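Local coordinates for glycosyl hydrolases family 31 family protein (Aspergillus niger, PDB 6DRU), which hydrolyses xyloglucan oligosaccharides, liberating alpha-xylose from their non-reducing terminal glucose, at residues T8-Q13 against L83-W88; I12-E17 against G94-F99; G79-R84 against Y218-A223; E114-P117 against N122-Y125. All blocks are in the same frame, centred on the assembly; numbering follows the deposited sequence. Where two conformers were deposited one is given.

Interaction 1 (T8-Q13 against L83-W88); sequences TGLRIQ and LRTTGW. With MAN (alpha-D-mannopyranose), chain I.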
loop_
_atom_site.group_PDB
_atom_site.type_symbol
_atom_site.label_atom_id
_atom_site.label_comp_id
_atom_site.label_asym_id
_atom_site.label_seq_id
_atom_site.Cartn_x
_atom_site.Cartn_y
_atom_site.Cartn_z
ATOM N N THR A 8 6.090 -10.323 38.647
ATOM C CA THR A 8 4.968 -10.646 37.774
ATOM C C THR A 8 5.237 -10.297 36.317
ATOM O O THR A 8 4.446 -10.684 35.450
ATOM C CB THR A 8 3.706 -9.924 38.246
ATOM O OG1 THR A 8 3.879 -8.508 38.096
ATOM C CG2 THR A 8 3.435 -10.239 39.704
ATOM N N GLY A 9 6.316 -9.588 36.032
ATOM C CA GLY A 9 6.646 -9.218 34.673
ATOM C C GLY A 9 7.509 -7.982 34.635
ATOM O O GLY A 9 7.618 -7.226 35.602
ATOM N N LEU A 10 8.138 -7.775 33.481
ATOM C CA LEU A 10 8.998 -6.624 33.249
ATOM C C LEU A 10 8.524 -5.916 31.992
ATOM O O LEU A 10 8.331 -6.552 30.952
ATOM C CB LEU A 10 10.466 -7.049 33.116
ATOM C CG LEU A 10 11.477 -5.997 32.662
ATOM C CD1 LEU A 10 11.769 -5.022 33.786
ATOM C CD2 LEU A 10 12.758 -6.670 32.193
ATOM N N ARG A 11 8.330 -4.605 32.088
ATOM C CA ARG A 11 7.878 -3.792 30.968
ATOM C C ARG A 11 8.990 -2.823 30.597
ATOM O O ARG A 11 9.351 -1.952 31.396
ATOM C CB ARG A 11 6.594 -3.039 31.312
ATOM C CG ARG A 11 6.259 -1.940 30.319
ATOM C CD ARG A 11 5.092 -1.086 30.777
ATOM N NE ARG A 11 4.678 -0.149 29.737
ATOM C CZ ARG A 11 3.507 -0.195 29.108
ATOM N NH1 ARG A 11 2.617 -1.128 29.420
ATOM N NH2 ARG A 11 3.222 0.700 28.170
ATOM N N ILE A 12 9.521 -2.973 29.388
ATOM C CA ILE A 12 10.648 -2.180 28.913
ATOM C C ILE A 12 10.133 -1.140 27.931
ATOM O O ILE A 12 9.364 -1.464 27.017
ATOM C CB ILE A 12 11.719 -3.069 28.255
ATOM C CG1 ILE A 12 12.210 -4.132 29.237
ATOM C CG2 ILE A 12 12.881 -2.226 27.756
ATOM C CD1 ILE A 12 13.153 -5.135 28.618
ATOM N N GLN A 13 10.548 0.109 28.121
ATOM C CA GLN A 13 10.241 1.191 27.190
ATOM C C GLN A 13 11.508 1.480 26.392
ATOM O O GLN A 13 12.388 2.214 26.848
ATOM C CB GLN A 13 9.745 2.427 27.934
ATOM C CG GLN A 13 9.162 3.500 27.030
ATOM C CD GLN A 13 7.954 3.010 26.255
ATOM O OE1 GLN A 13 7.023 2.440 26.829
ATOM N NE2 GLN A 13 7.964 3.224 24.945
ATOM N N LEU A 83 15.740 -15.235 32.238
ATOM C CA LEU A 83 15.819 -14.156 31.266
ATOM C C LEU A 83 16.892 -13.168 31.698
ATOM O O LEU A 83 16.978 -12.802 32.873
ATOM C CB LEU A 83 14.472 -13.442 31.133
ATOM C CG LEU A 83 14.497 -11.974 30.697
ATOM C CD1 LEU A 83 14.839 -11.833 29.219
ATOM C CD2 LEU A 83 13.173 -11.299 31.019
ATOM N N ARG A 84 17.717 -12.748 30.743
ATOM C CA ARG A 84 18.759 -11.756 30.987
ATOM C C ARG A 84 18.664 -10.681 29.913
ATOM O O ARG A 84 18.959 -10.942 28.742
ATOM C CB ARG A 84 20.147 -12.398 30.996
ATOM C CG ARG A 84 20.459 -13.188 32.256
ATOM C CD ARG A 84 21.957 -13.411 32.415
ATOM N NE ARG A 84 22.279 -14.069 33.679
ATOM C CZ ARG A 84 22.505 -15.372 33.809
ATOM N NH1 ARG A 84 22.446 -16.168 32.750
ATOM N NH2 ARG A 84 22.790 -15.880 35.000
ATOM N N THR A 85 18.241 -9.481 30.305
ATOM C CA THR A 85 18.254 -8.347 29.391
ATOM C C THR A 85 19.671 -7.796 29.293
ATOM O O THR A 85 20.347 -7.613 30.310
ATOM C CB THR A 85 17.286 -7.256 29.855
ATOM O OG1 THR A 85 17.689 -6.758 31.137
ATOM C CG2 THR A 85 15.867 -7.804 29.948
ATOM N N THR A 86 20.127 -7.547 28.067
ATOM C CA THR A 86 21.490 -7.105 27.819
ATOM C C THR A 86 21.470 -5.990 26.782
ATOM O O THR A 86 20.418 -5.625 26.247
ATOM C CB THR A 86 22.383 -8.262 27.350
ATOM O OG1 THR A 86 21.771 -8.921 26.234
ATOM C CG2 THR A 86 22.606 -9.263 28.477
ATOM N N GLY A 87 22.653 -5.443 26.502
ATOM C CA GLY A 87 22.821 -4.456 25.460
ATOM C C GLY A 87 23.131 -5.098 24.120
ATOM O O GLY A 87 23.039 -6.313 23.939
ATOM N N TRP A 88 23.499 -4.251 23.164
ATOM C CA TRP A 88 23.872 -4.686 21.824
ATOM C C TRP A 88 25.287 -4.213 21.525
ATOM O O TRP A 88 25.611 -3.040 21.730
ATOM C CB TRP A 88 22.890 -4.156 20.776
ATOM C CG TRP A 88 23.526 -3.865 19.456
ATOM C CD1 TRP A 88 24.015 -4.772 18.561
ATOM C CD2 TRP A 88 23.735 -2.575 18.875
ATOM N NE1 TRP A 88 24.522 -4.125 17.461
ATOM C CE2 TRP A 88 24.361 -2.774 17.629
ATOM C CE3 TRP A 88 23.456 -1.270 19.288
ATOM C CZ2 TRP A 88 24.710 -1.718 16.792
ATOM C CZ3 TRP A 88 23.803 -0.224 18.458
ATOM C CH2 TRP A 88 24.423 -0.453 17.225
HETATM C C1 MAN I . 28.859 -15.617 30.252
HETATM C C2 MAN I . 29.427 -15.891 31.627
HETATM C C3 MAN I . 28.338 -16.433 32.528
HETATM C C4 MAN I . 27.086 -15.583 32.446
HETATM C C5 MAN I . 26.737 -15.273 31.005
HETATM C C6 MAN I . 25.556 -14.329 30.974
HETATM O O2 MAN I . 29.944 -14.702 32.179
HETATM O O3 MAN I . 28.802 -16.436 33.858
HETATM O O4 MAN I . 26.015 -16.280 33.038
HETATM O O5 MAN I . 27.831 -14.663 30.359
HETATM O O6 MAN I . 25.978 -13.052 31.399
#
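L10, I12 and T85 meet through three methyl groups. T85 CG2 sits 4.0 Å from L10 CD2 and also 4.0 Å from I12 CD1. In both pairs the side chains point at each other tip to tip. With OG1 between the backbone N and the carbonyl carbon (chi1 62°), T85 CG2 lies anti to the carbonyl carbon, and this methyl serves both partners. Its hydroxyl OG1 is hydrogen-bonded to the backbone N of R74. All three residues are buried, and the contact is small and purely apolar. The backbones stay well apart, with I12 CA and T85 CA 9.8 Å from each other.

R11 and R84, in contrast, take no part in this packing and are partly exposed. O4 of a mannose of a protein-linked glycan lies over one face of the R84 guanidinium, toward its rim, 3.6 Å from R84 NH1. E108 forms a salt bridge with the same NH1, and Y100 adds a cation-pi contact.

Strands 10-14 and 81-85 belong to different sheets of a beta sandwich, and the three methyls meet in the layer between them. L10 and I12 also touch strand 66-68, I12 packs on I21 of strand 17-23, and T85 on L97.

Interaction 2 (I12-E17 against G94-F99); sequences IQHGFE and GYRLSF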
loop_
_atom_site.group_PDB
_atom_site.type_symbol
_atom_site.label_atom_id
_atom_site.label_comp_id
_atom_site.label_asym_id
_atom_site.label_seq_id
_atom_site.Cartn_x
_atom_site.Cartn_y
_atom_site.Cartn_z
ATOM N N ILE A 12 9.521 -2.973 29.388
ATOM C CA ILE A 12 10.648 -2.180 28.913
ATOM C C ILE A 12 10.133 -1.140 27.931
ATOM O O ILE A 12 9.364 -1.464 27.017
ATOM C CB ILE A 12 11.719 -3.069 28.255
ATOM C CG1 ILE A 12 12.210 -4.132 29.237
ATOM C CG2 ILE A 12 12.881 -2.226 27.756
ATOM C CD1 ILE A 12 13.153 -5.135 28.618
ATOM N N GLN A 13 10.548 0.109 28.121
ATOM C CA GLN A 13 10.241 1.191 27.190
ATOM C C GLN A 13 11.508 1.480 26.392
ATOM O O GLN A 13 12.388 2.214 26.848
ATOM C CB GLN A 13 9.745 2.427 27.934
ATOM C CG GLN A 13 9.162 3.500 27.030
ATOM C CD GLN A 13 7.954 3.010 26.255
ATOM O OE1 GLN A 13 7.023 2.440 26.829
ATOM N NE2 GLN A 13 7.964 3.224 24.945
ATOM N N HIS A 14 11.597 0.902 25.199
ATOM C CA HIS A 14 12.775 1.013 24.343
ATOM C C HIS A 14 12.409 1.920 23.171
ATOM O O HIS A 14 11.977 1.453 22.117
ATOM C CB HIS A 14 13.225 -0.365 23.870
ATOM C CG HIS A 14 14.422 -0.335 22.973
ATOM N ND1 HIS A 14 14.471 -1.019 21.778
ATOM C CD2 HIS A 14 15.617 0.291 23.098
ATOM C CE1 HIS A 14 15.643 -0.815 21.204
ATOM N NE2 HIS A 14 16.358 -0.024 21.985
ATOM N N GLY A 15 12.604 3.220 23.355
ATOM C CA GLY A 15 12.137 4.160 22.351
ATOM C C GLY A 15 10.624 4.108 22.260
ATOM O O GLY A 15 9.917 4.151 23.273
ATOM N N PHE A 16 10.110 3.996 21.036
ATOM C CA PHE A 16 8.668 3.945 20.837
ATOM C C PHE A 16 8.083 2.547 20.992
ATOM O O PHE A 16 6.856 2.409 20.982
ATOM C CB PHE A 16 8.299 4.504 19.459
ATOM C CG PHE A 16 9.003 3.830 18.314
ATOM C CD1 PHE A 16 8.547 2.624 17.811
ATOM C CD2 PHE A 16 10.110 4.417 17.725
ATOM C CE1 PHE A 16 9.190 2.012 16.756
ATOM C CE2 PHE A 16 10.756 3.809 16.668
ATOM C CZ PHE A 16 10.294 2.606 16.183
ATOM N N GLU A 17 8.910 1.515 21.130
ATOM C CA GLU A 17 8.418 0.152 21.263
ATOM C C GLU A 17 8.408 -0.269 22.727
ATOM O O GLU A 17 9.320 0.064 23.491
ATOM C CB GLU A 17 9.255 -0.829 20.432
ATOM C CG GLU A 17 10.661 -1.086 20.945
ATOM C CD GLU A 17 11.265 -2.364 20.390
ATOM O OE1 GLU A 17 10.498 -3.262 19.982
ATOM O OE2 GLU A 17 12.510 -2.466 20.361
ATOM N N GLY A 94 19.818 -2.979 28.726
ATOM C CA GLY A 94 18.799 -3.980 28.973
ATOM C C GLY A 94 17.605 -3.920 28.040
ATOM O O GLY A 94 16.458 -3.990 28.493
ATOM N N TYR A 95 17.855 -3.792 26.737
ATOM C CA TYR A 95 16.797 -3.790 25.736
ATOM C C TYR A 95 16.867 -4.983 24.792
ATOM O O TYR A 95 16.058 -5.069 23.861
ATOM C CB TYR A 95 16.829 -2.485 24.927
ATOM C CG TYR A 95 18.188 -2.149 24.356
ATOM C CD1 TYR A 95 18.672 -2.800 23.227
ATOM C CD2 TYR A 95 18.986 -1.178 24.943
ATOM C CE1 TYR A 95 19.916 -2.499 22.709
ATOM C CE2 TYR A 95 20.229 -0.864 24.424
ATOM C CZ TYR A 95 20.691 -1.529 23.311
ATOM O OH TYR A 95 21.931 -1.220 22.797
ATOM N N ARG A 96 17.811 -5.897 24.999
ATOM C CA ARG A 96 17.919 -7.122 24.221
ATOM C C ARG A 96 17.639 -8.316 25.123
ATOM O O ARG A 96 18.035 -8.326 26.291
ATOM C CB ARG A 96 19.305 -7.250 23.584
ATOM C CG ARG A 96 19.563 -6.243 22.479
ATOM C CD ARG A 96 18.958 -6.702 21.159
ATOM N NE ARG A 96 18.905 -5.619 20.182
ATOM C CZ ARG A 96 17.827 -4.874 19.952
ATOM N NH1 ARG A 96 16.708 -5.100 20.625
ATOM N NH2 ARG A 96 17.867 -3.907 19.047
ATOM N N LEU A 97 16.962 -9.323 24.580
ATOM C CA LEU A 97 16.523 -10.472 25.358
ATOM C C LEU A 97 17.423 -11.677 25.109
ATOM O O LEU A 97 17.890 -11.896 23.987
ATOM C CB LEU A 97 15.071 -10.829 25.027
ATOM C CG LEU A 97 14.048 -9.693 25.096
ATOM C CD1 LEU A 97 12.639 -10.230 24.899
ATOM C CD2 LEU A 97 14.157 -8.944 26.416
ATOM N N SER A 98 17.656 -12.455 26.166
ATOM C CA SER A 98 18.400 -13.705 26.084
ATOM C C SER A 98 17.816 -14.675 27.101
ATOM O O SER A 98 17.434 -14.268 28.201
ATOM C CB SER A 98 19.896 -13.493 26.340
ATOM O OG SER A 98 20.128 -12.978 27.638
ATOM N N PHE A 99 17.753 -15.952 26.731
ATOM C CA PHE A 99 17.094 -16.972 27.536
ATOM C C PHE A 99 18.052 -18.117 27.830
ATOM O O PHE A 99 18.669 -18.672 26.914
ATOM C CB PHE A 99 15.842 -17.497 26.827
ATOM C CG PHE A 99 14.785 -16.453 26.621
ATOM C CD1 PHE A 99 13.872 -16.165 27.624
ATOM C CD2 PHE A 99 14.709 -15.750 25.431
ATOM C CE1 PHE A 99 12.899 -15.200 27.440
ATOM C CE2 PHE A 99 13.741 -14.783 25.240
ATOM C CZ PHE A 99 12.834 -14.509 26.247
HETATM O O HOH W 1 14.839 -3.092 19.033
#
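The imidazole of H14 and the phenol ring of Y95 lie almost parallel, their planes 9° apart. H14 to E17 is a type II' beta turn, which brings the E17 carboxylate back to the imidazole. Y95 and R96 both face T86, forming a classic beta bulge.

The two rings are slid along each other, with centroids 4.7 Å apart, so they barely overlap. Y95 CB lies over one face of the imidazole in a CH-pi contact, 3.5 Å from H14 CD2. H14 NE2 in turn sits above one face of the phenol ring, near its rim. At the imidazole edge, ND1 donates a nearly straight in-plane hydrogen bond of 2.8 Å to E17 OE2, which accepts with its anti lone pair. The Y95 ring also reaches R96, whose guanidinium has Y95 CD1 above its centre.

The subunit interface fixes the imidazole further. NE2 is hydrogen-bonded to S417 OG of the second subunit, and Y414 of that subunit meets the ring edge-to-face. E17 OE2 also forms a salt bridge with R124.

A water in the guanidinium plane accepts from R96 NH2 at 3.1 Å. The same water lies 2.8 Å from E17 OE2, to which it can donate, and so bridges the two segments. Farther along the strand, I12 CD1 rests 3.5 Å from the carbonyl oxygen G94 O.

Interaction 3 (G79-R84 against Y218-A223); sequences GNIILR and YVIVAA. With MAN (alpha-D-mannopyranose), chain I.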
loop_
_atom_site.group_PDB
_atom_site.type_symbol
_atom_site.label_atom_id
_atom_site.label_comp_id
_atom_site.label_asym_id
_atom_site.label_seq_id
_atom_site.Cartn_x
_atom_site.Cartn_y
_atom_site.Cartn_z
ATOM N N GLY A 79 11.118 -20.952 37.328
ATOM C CA GLY A 79 11.423 -22.360 37.128
ATOM C C GLY A 79 12.891 -22.544 36.804
ATOM O O GLY A 79 13.771 -22.040 37.512
ATOM N N ASN A 80 13.172 -23.260 35.717
ATOM C CA ASN A 80 14.540 -23.507 35.287
ATOM C C ASN A 80 14.956 -22.626 34.116
ATOM O O ASN A 80 16.052 -22.811 33.576
ATOM C CB ASN A 80 14.737 -24.988 34.935
ATOM C CG ASN A 80 13.794 -25.475 33.841
ATOM O OD1 ASN A 80 13.354 -24.707 32.988
ATOM N ND2 ASN A 80 13.488 -26.769 33.863
ATOM N N ILE A 81 14.113 -21.678 33.712
ATOM C CA ILE A 81 14.437 -20.745 32.638
ATOM C C ILE A 81 14.759 -19.392 33.256
ATOM O O ILE A 81 14.136 -18.978 34.243
ATOM C CB ILE A 81 13.292 -20.643 31.607
ATOM C CG1 ILE A 81 13.769 -19.930 30.342
ATOM C CG2 ILE A 81 12.085 -19.918 32.177
ATOM C CD1 ILE A 81 12.736 -19.901 29.236
ATOM N N ILE A 82 15.763 -18.718 32.701
ATOM C CA ILE A 82 16.199 -17.413 33.183
ATOM C C ILE A 82 16.235 -16.447 32.010
ATOM O O ILE A 82 16.704 -16.793 30.921
ATOM C CB ILE A 82 17.584 -17.494 33.863
ATOM C CG1 ILE A 82 17.490 -18.226 35.203
ATOM C CG2 ILE A 82 18.182 -16.109 34.057
ATOM C CD1 ILE A 82 18.779 -18.199 35.999
ATOM N N LEU A 83 15.740 -15.235 32.238
ATOM C CA LEU A 83 15.819 -14.156 31.266
ATOM C C LEU A 83 16.892 -13.168 31.698
ATOM O O LEU A 83 16.978 -12.802 32.873
ATOM C CB LEU A 83 14.472 -13.442 31.133
ATOM C CG LEU A 83 14.497 -11.974 30.697
ATOM C CD1 LEU A 83 14.839 -11.833 29.219
ATOM C CD2 LEU A 83 13.173 -11.299 31.019
ATOM N N ARG A 84 17.717 -12.748 30.743
ATOM C CA ARG A 84 18.759 -11.756 30.987
ATOM C C ARG A 84 18.664 -10.681 29.913
ATOM O O ARG A 84 18.959 -10.942 28.742
ATOM C CB ARG A 84 20.147 -12.398 30.996
ATOM C CG ARG A 84 20.459 -13.188 32.256
ATOM C CD ARG A 84 21.957 -13.411 32.415
ATOM N NE ARG A 84 22.279 -14.069 33.679
ATOM C CZ ARG A 84 22.505 -15.372 33.809
ATOM N NH1 ARG A 84 22.446 -16.168 32.750
ATOM N NH2 ARG A 84 22.790 -15.880 35.000
ATOM N N TYR A 218 4.959 -14.108 21.586
ATOM C CA TYR A 218 5.522 -15.450 21.555
ATOM C C TYR A 218 5.798 -15.926 22.974
ATOM O O TYR A 218 5.884 -15.131 23.914
ATOM C CB TYR A 218 6.796 -15.519 20.696
ATOM C CG TYR A 218 7.985 -14.727 21.205
ATOM C CD1 TYR A 218 8.864 -15.273 22.134
ATOM C CD2 TYR A 218 8.252 -13.452 20.725
ATOM C CE1 TYR A 218 9.959 -14.561 22.589
ATOM C CE2 TYR A 218 9.348 -12.733 21.174
ATOM C CZ TYR A 218 10.198 -13.294 22.104
ATOM O OH TYR A 218 11.287 -12.584 22.555
ATOM N N VAL A 219 5.931 -17.246 23.113
ATOM C CA VAL A 219 6.181 -17.905 24.389
ATOM C C VAL A 219 7.332 -18.884 24.204
ATOM O O VAL A 219 7.378 -19.617 23.210
ATOM C CB VAL A 219 4.928 -18.642 24.913
ATOM C CG1 VAL A 219 5.221 -19.323 26.240
ATOM C CG2 VAL A 219 3.759 -17.683 25.059
ATOM N N ILE A 220 8.267 -18.889 25.153
ATOM C CA ILE A 220 9.395 -19.815 25.147
ATOM C C ILE A 220 9.396 -20.578 26.465
ATOM O O ILE A 220 9.253 -19.979 27.537
ATOM C CB ILE A 220 10.733 -19.087 24.914
ATOM C CG1 ILE A 220 11.897 -20.081 24.907
ATOM C CG2 ILE A 220 10.958 -17.993 25.950
ATOM C CD1 ILE A 220 13.216 -19.470 24.492
ATOM N N VAL A 221 9.542 -21.899 26.381
ATOM C CA VAL A 221 9.536 -22.771 27.549
ATOM C C VAL A 221 10.741 -23.696 27.467
ATOM O O VAL A 221 11.064 -24.217 26.393
ATOM C CB VAL A 221 8.220 -23.574 27.652
ATOM C CG1 VAL A 221 7.956 -24.347 26.367
ATOM C CG2 VAL A 221 8.258 -24.508 28.849
ATOM N N ALA A 222 11.414 -23.890 28.598
ATOM C CA ALA A 222 12.630 -24.688 28.670
ATOM C C ALA A 222 12.379 -26.028 29.351
ATOM O O ALA A 222 11.499 -26.159 30.206
ATOM C CB ALA A 222 13.731 -23.938 29.425
ATOM N N ALA A 223 13.172 -27.025 28.960
ATOM C CA ALA A 223 13.151 -28.333 29.599
ATOM C C ALA A 223 14.550 -28.926 29.543
ATOM O O ALA A 223 15.366 -28.561 28.692
ATOM C CB ALA A 223 12.141 -29.276 28.937
HETATM C C1 MAN I . 28.859 -15.617 30.252
HETATM C C2 MAN I . 29.427 -15.891 31.627
HETATM C C3 MAN I . 28.338 -16.433 32.528
HETATM C C4 MAN I . 27.086 -15.583 32.446
HETATM C C5 MAN I . 26.737 -15.273 31.005
HETATM C C6 MAN I . 25.556 -14.329 30.974
HETATM O O2 MAN I . 29.944 -14.702 32.179
HETATM O O3 MAN I . 28.802 -16.436 33.858
HETATM O O4 MAN I . 26.015 -16.280 33.038
HETATM O O5 MAN I . 27.831 -14.663 30.359
HETATM O O6 MAN I . 25.978 -13.052 31.399
#
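A beta sandwich brings these segments together. Strand 81-85 belongs to the four-stranded antiparallel sheet and strand 216-222 to the eight-stranded mixed sheet. They meet across the layer between the sheets, and their side chains do the touching. The backbones come closest where I81 CA and A222 CA are 5.9 Å apart.

I81 and A222 pack through their CB atoms, I81 CB lying 4.0 Å from A222 CB. The longer branch of I81 carries the contact on to I220. CG1 points away from the backbone N (chi1 -167°) and the chain continues straight (chi2 175°). This sets CD1 near I220, 3.9 Å from I220 O and 4.2 Å from I220 CG2. One isoleucine thus bridges two residues that face the same layer. The methyl of A222 meets both I81 and N80.

Other strands of both sheets complete the packing. F29 touches I81, L111 lies against both I81 and A222, and T112 reaches I220. On the other side of strand 216-222, helix 228-239 packs through L238 on V219. No other subunit touches either segment.

The turn before strand 81-85 closes the end of the contact near A222. The backbone N of N80 is hydrogen-bonded to D27 OD1. Its side chain is folded toward strand 216-222, and N80 OD1 stops 3.7 Å from A222 CB.

Interaction 4 (E114-P117 against N122-Y125); sequences EYAP and NPRY. With MAN (alpha-D-mannopyranose), chain B.
E114 and R124 approach at a slant, with carboxylate and guanidinium planes 38° apart. They meet through a single nitrogen. R124 NH1 lies 2.7 Å from E114 OE1 in a salt bridge. The same NH1 gives E114 OE2 a weak, bent hydrogen bond of 2.8 Å, so it faces both oxygens of the carboxylate. OE2 lies at the guanidinium edge, in its plane. E114 runs extended beyond CG, whereas R124 bends at chi3 (-66°), and this turn brings its end round to the acid. Both groups have further partners. E114 OE1 also accepts from the backbone N of L97, and R124 NH2 bonds to Y95 O and to E17.

Next to the salt bridge, the ring of P123 fits against segment 114-117. P123 CB is 3.7 Å from E114 CB and 3.6 Å from Y115 O. P123 CG touches A116 CB at 4.0 Å. Further along the loop, P117 CD lies over the centre of one face of the Y115 ring.

A mannose of a protein-linked glycan docks on the backbone here. A116 N donates to its O4 at 3.2 Å, and its O3 makes a weak bond to A116 O.

N122 OD1 accepts from the backbone N of R124 at 3.0 Å, in its carbonyl plane on a lone pair. This is an Asx turn. It leads the loop from strand 108-113, at the edge of one sheet, into strand 124-127, at the edge of another.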
loop_
_atom_site.group_PDB
_atom_site.type_symbol
_atom_site.label_atom_id
_atom_site.label_comp_id
_atom_site.label_asym_id
_atom_site.label_seq_id
_atom_site.Cartn_x
_atom_site.Cartn_y
_atom_site.Cartn_z
ATOM N N GLU A 114 18.098 -12.798 21.148
ATOM C CA GLU A 114 17.739 -12.028 19.966
ATOM C C GLU A 114 18.959 -11.869 19.070
ATOM O O GLU A 114 20.024 -11.440 19.523
ATOM C CB GLU A 114 17.178 -10.663 20.360
ATOM C CG GLU A 114 16.023 -10.733 21.352
ATOM C CD GLU A 114 15.332 -9.395 21.551
ATOM O OE1 GLU A 114 16.035 -8.385 21.771
ATOM O OE2 GLU A 114 14.082 -9.357 21.492
ATOM N N TYR A 115 18.803 -12.235 17.798
ATOM C CA TYR A 115 19.910 -12.199 16.850
ATOM C C TYR A 115 20.372 -10.768 16.623
ATOM O O TYR A 115 19.822 -10.059 15.774
ATOM C CB TYR A 115 19.502 -12.845 15.525
ATOM C CG TYR A 115 20.622 -12.932 14.515
ATOM C CD1 TYR A 115 21.604 -13.908 14.622
ATOM C CD2 TYR A 115 20.698 -12.041 13.455
ATOM C CE1 TYR A 115 22.631 -13.993 13.698
ATOM C CE2 TYR A 115 21.721 -12.118 12.527
ATOM C CZ TYR A 115 22.684 -13.096 12.653
ATOM O OH TYR A 115 23.702 -13.175 11.732
ATOM N N ALA A 116 21.379 -10.332 17.374
ATOM C CA ALA A 116 21.910 -8.972 17.264
ATOM C C ALA A 116 23.425 -8.988 17.418
ATOM O O ALA A 116 23.973 -8.523 18.424
ATOM C CB ALA A 116 21.263 -8.053 18.303
ATOM N N PRO A 117 24.146 -9.517 16.417
ATOM C CA PRO A 117 25.591 -9.266 16.354
ATOM C C PRO A 117 25.869 -7.807 16.027
ATOM O O PRO A 117 24.930 -7.029 15.824
ATOM C CB PRO A 117 26.072 -10.208 15.242
ATOM C CG PRO A 117 24.870 -10.474 14.424
ATOM C CD PRO A 117 23.706 -10.445 15.360
ATOM N N ASN A 122 17.844 -4.974 13.021
ATOM C CA ASN A 122 17.260 -4.972 14.353
ATOM C C ASN A 122 16.487 -6.268 14.575
ATOM O O ASN A 122 15.654 -6.640 13.737
ATOM C CB ASN A 122 16.342 -3.767 14.537
ATOM C CG ASN A 122 16.062 -3.471 15.996
ATOM O OD1 ASN A 122 15.288 -4.175 16.644
ATOM N ND2 ASN A 122 16.696 -2.429 16.523
ATOM N N PRO A 123 16.736 -6.987 15.674
ATOM C CA PRO A 123 16.028 -8.259 15.900
ATOM C C PRO A 123 14.528 -8.104 16.099
ATOM O O PRO A 123 13.817 -9.116 16.084
ATOM C CB PRO A 123 16.703 -8.818 17.160
ATOM C CG PRO A 123 17.278 -7.622 17.846
ATOM C CD PRO A 123 17.688 -6.678 16.754
ATOM N N ARG A 124 14.028 -6.887 16.295
ATOM C CA ARG A 124 12.595 -6.600 16.347
ATOM C C ARG A 124 12.330 -5.520 15.302
ATOM O O ARG A 124 12.319 -4.327 15.616
ATOM C CB ARG A 124 12.160 -6.161 17.749
ATOM C CG ARG A 124 12.470 -7.177 18.839
ATOM C CD ARG A 124 11.815 -6.805 20.163
ATOM N NE ARG A 124 12.360 -5.572 20.726
ATOM C CZ ARG A 124 13.363 -5.528 21.598
ATOM N NH1 ARG A 124 13.939 -6.648 22.009
ATOM N NH2 ARG A 124 13.791 -4.360 22.057
ATOM N N TYR A 125 12.118 -5.942 14.059
ATOM C CA TYR A 125 12.007 -5.035 12.925
ATOM C C TYR A 125 10.540 -4.766 12.611
ATOM O O TYR A 125 9.749 -5.705 12.471
ATOM C CB TYR A 125 12.711 -5.620 11.699
ATOM C CG TYR A 125 12.967 -4.617 10.598
ATOM C CD1 TYR A 125 12.026 -4.395 9.602
ATOM C CD2 TYR A 125 14.153 -3.894 10.553
ATOM C CE1 TYR A 125 12.257 -3.478 8.591
ATOM C CE2 TYR A 125 14.393 -2.976 9.547
ATOM C CZ TYR A 125 13.442 -2.771 8.569
ATOM O OH TYR A 125 13.675 -1.859 7.564
HETATM C C1 MAN B . 26.128 -13.157 20.784
HETATM C C2 MAN B . 25.446 -11.809 20.841
HETATM C C3 MAN B . 24.026 -11.942 20.332
HETATM C C4 MAN B . 24.010 -12.645 18.994
HETATM C C5 MAN B . 24.833 -13.913 19.064
HETATM C C6 MAN B . 24.857 -14.564 17.699
HETATM O O2 MAN B . 26.154 -10.889 20.042
HETATM O O3 MAN B . 23.454 -10.664 20.191
HETATM O O4 MAN B . 22.684 -12.972 18.656
HETATM O O5 MAN B . 26.151 -13.608 19.452
HETATM O O6 MAN B . 25.866 -13.963 16.918
#

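How the interactions relate
From the N terminus, strand 10-14 is the first to take part; it serves interactions 1 and 2. Interaction 1 closes a loop of about 70 residues onto strand 81-85. Interaction 2 begins from the same stretch and closes a slightly longer one at 94-99. Interaction 3, overlapping interaction 1, closes a loop of over 130 residues from strand 81-85 to strand 216-222 and crosses interaction 2. Interaction 4 closes a short loop, nested inside interaction 3 and after interactions 1 and 2. Interactions 1 to 3 tie the four-stranded sheet and its approaches to the eight-stranded mixed sheet. Interaction 4 links that small sheet to the five-stranded one, and an R124-E17 salt bridge joins it to interaction 2.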